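Local coordinates for protein D-ribose pyranase (Bacillus subtilis, PDB 1OGE) that probably catalyses the interconversion of the beta-pyranose and beta-furanose forms of D-ribose, working as a homodecamer built from two pentamers, at residues I24-A29 with C123-G128. Numbering follows the deposited sequence.
With RP5 (5-O-phosphono-beta-D-ribofuranose), chain G.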
loop_
_atom_site.group_PDB
_atom_site.type_symbol
_atom_site.label_atom_id
_atom_site.label_comp_id
_atom_site.label_asym_id
_atom_site.label_seq_id
_atom_site.Cartn_x
_atom_site.Cartn_y
_atom_site.Cartn_z
ATOM N N ILE A 24 24.040 -1.707 -11.578
ATOM C CA ILE A 24 22.963 -1.088 -12.341
ATOM C C ILE A 24 23.189 -1.543 -13.783
ATOM O O ILE A 24 24.315 -1.861 -14.167
ATOM C CB ILE A 24 22.965 0.470 -12.263
ATOM C CG1 ILE A 24 24.152 1.053 -13.023
ATOM C CG2 ILE A 24 22.988 0.917 -10.808
ATOM C CD1 ILE A 24 24.062 2.566 -13.186
ATOM N N VAL A 25 22.122 -1.586 -14.572
ATOM C CA VAL A 25 22.217 -2.034 -15.955
ATOM C C VAL A 25 21.797 -0.956 -16.953
ATOM O O VAL A 25 20.873 -0.183 -16.697
ATOM C CB VAL A 25 21.317 -3.281 -16.188
ATOM C CG1 VAL A 25 21.422 -3.754 -17.639
ATOM C CG2 VAL A 25 21.705 -4.396 -15.222
ATOM N N ILE A 26 22.499 -0.903 -18.081
ATOM C CA ILE A 26 22.179 0.028 -19.157
ATOM C C ILE A 26 21.784 -0.934 -20.254
ATOM O O ILE A 26 22.580 -1.779 -20.665
ATOM C CB ILE A 26 23.397 0.846 -19.615
ATOM C CG1 ILE A 26 23.891 1.724 -18.466
ATOM C CG2 ILE A 26 23.010 1.722 -20.804
ATOM C CD1 ILE A 26 25.147 2.521 -18.801
ATOM N N ALA A 27 20.552 -0.816 -20.724
ATOM C CA ALA A 27 20.060 -1.746 -21.721
ATOM C C ALA A 27 19.645 -1.125 -23.030
ATOM O O ALA A 27 19.371 0.072 -23.106
ATOM C CB ALA A 27 18.882 -2.521 -21.139
ATOM N N ASP A 28 19.608 -1.962 -24.065
ATOM C CA ASP A 28 19.152 -1.521 -25.367
ATOM C C ASP A 28 17.629 -1.615 -25.259
ATOM O O ASP A 28 17.112 -2.037 -24.225
ATOM C CB ASP A 28 19.708 -2.429 -26.477
ATOM C CG ASP A 28 19.376 -3.901 -26.269
ATOM O OD1 ASP A 28 20.293 -4.736 -26.437
ATOM O OD2 ASP A 28 18.208 -4.220 -25.955
ATOM N N ALA A 29 16.912 -1.229 -26.306
ATOM C CA ALA A 29 15.456 -1.247 -26.268
ATOM C C ALA A 29 14.794 -2.627 -26.140
ATOM O O ALA A 29 13.594 -2.712 -25.871
ATOM C CB ALA A 29 14.908 -0.531 -27.496
ATOM N N CYS A 123 25.077 -3.519 -20.712
ATOM C CA CYS A 123 26.211 -3.686 -19.812
ATOM C C CYS A 123 25.815 -3.434 -18.364
ATOM O O CYS A 123 24.871 -2.697 -18.079
ATOM C CB CYS A 123 27.371 -2.760 -20.203
ATOM S SG CYS A 123 27.164 -1.033 -19.757
ATOM N N ILE A 124 26.543 -4.074 -17.459
ATOM C CA ILE A 124 26.315 -3.942 -16.029
ATOM C C ILE A 124 27.473 -3.159 -15.415
ATOM O O ILE A 124 28.633 -3.542 -15.571
ATOM C CB ILE A 124 26.245 -5.335 -15.345
ATOM C CG1 ILE A 124 24.937 -6.037 -15.720
ATOM C CG2 ILE A 124 26.377 -5.195 -13.828
ATOM C CD1 ILE A 124 24.818 -7.449 -15.145
ATOM N N LEU A 125 27.165 -2.061 -14.734
ATOM C CA LEU A 125 28.206 -1.268 -14.080
ATOM C C LEU A 125 28.211 -1.606 -12.597
ATOM O O LEU A 125 27.193 -1.465 -11.920
ATOM C CB LEU A 125 27.947 0.231 -14.243
ATOM C CG LEU A 125 27.899 0.809 -15.650
ATOM C CD1 LEU A 125 27.745 2.315 -15.555
ATOM C CD2 LEU A 125 29.171 0.450 -16.405
ATOM N N GLN A 126 29.352 -2.061 -12.096
ATOM C CA GLN A 126 29.468 -2.407 -10.689
ATOM C C GLN A 126 30.126 -1.267 -9.919
ATOM O O GLN A 126 31.268 -0.894 -10.193
ATOM C CB GLN A 126 30.280 -3.690 -10.529
ATOM C CG GLN A 126 30.399 -4.164 -9.091
ATOM C CD GLN A 126 30.973 -5.561 -8.991
ATOM O OE1 GLN A 126 30.399 -6.519 -9.516
ATOM N NE2 GLN A 126 32.113 -5.688 -8.317
ATOM N N ALA A 127 29.390 -0.727 -8.949
ATOM C CA ALA A 127 29.842 0.392 -8.125
ATOM C C ALA A 127 31.123 0.160 -7.330
ATOM O O ALA A 127 31.283 -0.858 -6.656
ATOM C CB ALA A 127 28.726 0.807 -7.167
ATOM N N GLY A 128 32.028 1.130 -7.402
ATOM C CA GLY A 128 33.268 1.037 -6.656
ATOM C C GLY A 128 33.109 1.812 -5.360
ATOM O O GLY A 128 31.988 2.000 -4.885
HETATM C C1 RP5 G . 17.640 -8.925 -25.706
HETATM O O4 RP5 G . 17.665 -9.688 -26.891
HETATM C C2 RP5 G . 18.508 -7.698 -25.981
HETATM O O2 RP5 G . 17.744 -6.717 -26.664
HETATM C C3 RP5 G . 19.555 -8.265 -26.934
HETATM O O3 RP5 G . 20.034 -7.193 -27.736
HETATM C C4 RP5 G . 18.779 -9.347 -27.700
HETATM C C5 RP5 G . 19.646 -10.590 -27.986
HETATM O O5 RP5 G . 18.893 -11.603 -28.691
HETATM P "P'" RP5 G . 18.870 -11.472 -30.268
HETATM O O1X RP5 G . 18.082 -12.582 -30.844
HETATM O O2X RP5 G . 18.216 -10.136 -30.656
HETATM O O3X RP5 G . 20.296 -11.516 -30.825
HETATM O O1 RP5 G . 18.178 -9.770 -24.721
#
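Ile26 and Cys123 are joined by two backbone hydrogen bonds, Ile26 N to Cys123 O at 3.0 Å and Cys123 N to Ile26 O, and Ile24 and Leu125 are joined by another two. These rungs zip 24-27 to 123-127 as antiparallel neighbours at the middle of the mixed sheet, their axes running at 154°. The bonds are not equal: Leu125 N reaches Ile24 O over 2.9 Å, whereas the return bond from Ile24 N to Leu125 O stretches to 3.2 Å. Val25 and Ile124 form the non-hydrogen-bonded pair between these rungs.

Farther along 24-29, the carboxylate of Asp28 grips the bound 5-O-phosphono-beta-D-ribofuranose with both oxygens: OD1 accepts from the sugar's O3 at 2.8 Å and OD2 from its O2 at 2.6 Å. Backbone N-H groups of Gly30 and Leu31 also bond to OD2, which helps fix the carboxylate's rotation. Were Asp28 replaced by an alanine, both sugar hydroxyls would probably lose this acceptor, and the amides of Gly30 and Leu31 their side-chain partner. His98, Tyr120 N and His20 of a neighbouring subunit also hydrogen-bond this ligand, so the site spans a subunit interface.

Side chains pack on both faces of the strand pair. Ile24, Ile26, Cys123 and Leu125 share one face; Ile24 lies against Leu58 of helix 51-61, and Ile26 and Cys123 against Phe51 of the same helix. With CG1 anti to its own carbonyl carbon (chi1 -63°) and an extended chain, Ile26 carries CD1 to 4.2 Å from both Cys123 SG and Leu125 CD1. On the other face, Val25 and Ile124 cross at an angle, and Val25 CG2 meets Ile124 CG1 at 3.7 Å.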